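Thiol:disulfide interchange protein (Proteus mirabilis, PDB 4OD7) probably acts as a periplasmic dithiol oxidase of the DsbA type, introducing disulfide bonds into substrate proteins during oxidative folding. Local coordinates at residues Y61-L66 with N141-F146. The protein carries 1 engineered substitution. Residues are numbered along the deposited sequence; the frame is centred on the assembly and turned at random.
Sequences YHVDFL and NAVTDF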
# COMPACT_ATOMS: atom_id res chain seq x y z
N TYR A 61 3.18 0.31 2.67
CA TYR A 61 4.38 1.03 2.24
C TYR A 61 4.24 1.55 0.82
O TYR A 61 3.68 0.87 -0.04
CB TYR A 61 5.59 0.12 2.32
CG TYR A 61 5.93 -0.37 3.73
CD1 TYR A 61 5.60 0.38 4.86
CD2 TYR A 61 6.57 -1.60 3.92
CE1 TYR A 61 5.93 -0.11 6.15
CE2 TYR A 61 6.89 -2.07 5.17
CZ TYR A 61 6.56 -1.34 6.27
OH TYR A 61 6.91 -1.88 7.49
N HIS A 62 4.77 2.75 0.59
CA HIS A 62 4.78 3.36 -0.73
C HIS A 62 6.13 3.05 -1.44
O HIS A 62 7.20 2.91 -0.80
CB HIS A 62 4.56 4.86 -0.63
CG HIS A 62 4.35 5.53 -1.95
ND1 HIS A 62 5.38 5.94 -2.76
CD2 HIS A 62 3.21 5.88 -2.59
CE1 HIS A 62 4.89 6.51 -3.85
NE2 HIS A 62 3.57 6.48 -3.78
N VAL A 63 6.04 2.88 -2.76
CA VAL A 63 7.21 2.56 -3.54
C VAL A 63 7.75 3.80 -4.29
O VAL A 63 7.02 4.66 -4.71
CB VAL A 63 6.90 1.43 -4.55
CG1 VAL A 63 6.34 0.17 -3.83
CG2 VAL A 63 5.97 1.91 -5.65
N ASP A 64 9.06 3.84 -4.49
CA ASP A 64 9.72 4.98 -5.10
C ASP A 64 9.73 4.90 -6.59
O ASP A 64 9.94 5.91 -7.25
CB ASP A 64 11.17 5.09 -4.66
CG ASP A 64 11.35 5.47 -3.22
OD1 ASP A 64 10.38 5.78 -2.49
OD2 ASP A 64 12.52 5.41 -2.80
N PHE A 65 9.53 3.69 -7.12
CA PHE A 65 9.95 3.41 -8.48
C PHE A 65 8.96 3.77 -9.58
O PHE A 65 9.29 3.67 -10.75
CB PHE A 65 10.39 1.92 -8.65
CG PHE A 65 9.38 0.87 -8.22
CD1 PHE A 65 8.34 0.50 -9.05
CD2 PHE A 65 9.52 0.20 -7.04
CE1 PHE A 65 7.45 -0.46 -8.66
CE2 PHE A 65 8.63 -0.76 -6.66
CZ PHE A 65 7.60 -1.10 -7.47
N LEU A 66 7.78 4.25 -9.21
CA LEU A 66 6.87 4.77 -10.21
C LEU A 66 6.80 6.28 -10.07
O LEU A 66 6.81 6.79 -8.97
CB LEU A 66 5.50 4.15 -10.07
CG LEU A 66 5.43 2.63 -10.31
CD1 LEU A 66 4.01 2.12 -10.13
CD2 LEU A 66 5.96 2.28 -11.68
N ASN A 141 13.52 -0.01 2.49
CA ASN A 141 14.12 -1.30 2.85
C ASN A 141 13.18 -2.43 2.68
O ASN A 141 13.62 -3.52 2.36
CB ASN A 141 14.57 -1.33 4.30
CG ASN A 141 15.75 -0.48 4.58
OD1 ASN A 141 15.92 -0.06 5.71
ND2 ASN A 141 16.59 -0.23 3.58
N ALA A 142 11.90 -2.19 2.93
CA ALA A 142 10.87 -3.22 2.75
C ALA A 142 10.70 -3.59 1.31
O ALA A 142 10.58 -4.75 0.99
CB ALA A 142 9.51 -2.75 3.32
N VAL A 143 10.70 -2.59 0.45
CA VAL A 143 10.56 -2.83 -0.99
C VAL A 143 11.74 -3.66 -1.48
O VAL A 143 11.56 -4.58 -2.28
CB VAL A 143 10.38 -1.51 -1.72
CG1 VAL A 143 10.58 -1.65 -3.23
CG2 VAL A 143 8.96 -0.99 -1.41
N THR A 144 12.93 -3.39 -0.98
CA THR A 144 14.07 -4.25 -1.30
C THR A 144 13.95 -5.70 -0.75
O THR A 144 14.07 -6.66 -1.50
CB THR A 144 15.37 -3.60 -0.78
OG1 THR A 144 15.60 -2.41 -1.53
CG2 THR A 144 16.58 -4.49 -0.96
N ASP A 145 13.66 -5.86 0.54
CA ASP A 145 13.72 -7.17 1.18
C ASP A 145 12.55 -8.08 0.80
O ASP A 145 12.63 -9.30 0.93
CB ASP A 145 13.72 -7.05 2.72
CG ASP A 145 14.85 -6.19 3.26
OD1 ASP A 145 15.75 -5.79 2.51
OD2 ASP A 145 14.85 -5.96 4.46
N PHE A 146 11.49 -7.48 0.30
CA PHE A 146 10.35 -8.25 -0.16
C PHE A 146 10.38 -8.38 -1.70
O PHE A 146 9.47 -8.96 -2.28
CB PHE A 146 9.05 -7.60 0.33
CG PHE A 146 8.83 -7.71 1.81
CD1 PHE A 146 7.87 -8.56 2.30
CD2 PHE A 146 9.58 -6.98 2.70
CE1 PHE A 146 7.65 -8.68 3.66
CE2 PHE A 146 9.36 -7.09 4.05
CZ PHE A 146 8.39 -7.95 4.52
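Ala142 CB meets the CD2-CE2 bond of the Tyr61 ring obliquely; the distance from Tyr61 CD2 to Ala142 CB is 3.2 Å, short for two carbons. One helical step on, both methyls of Val143 are in use. Val143 CG2 lies 3.8 Å from Val63 CG1, the two valine side chains crossing at about a right angle, while Val143 CG1, anti to its backbone N (chi1 166°), reaches Phe65 CE2 at the edge of the ring, near the ring plane, at 4.0 Å. Apolar contacts of this kind lay the C-terminal end of helix 130-145 against edge strand 58-62 of the thioredoxin sheet and the loop that follows it; Ala142 and Val143 also touch Phe27 on the neighbouring strand 24-28. With CG between the backbone N and the carbonyl carbon (chi1 55°), the Phe65 ring turns one face to Val63 CG2, which sits over the ring centre, 3.8 Å from the plane. Phe65 and the next residue, Leu66, also pack on the backbone of the bound peptide. The CB of His62 leaves the backbone away from the helix; its ND1 is hydrogen-bonded to Thr74 OG1 and its NE2 to the backbone N of Phe30.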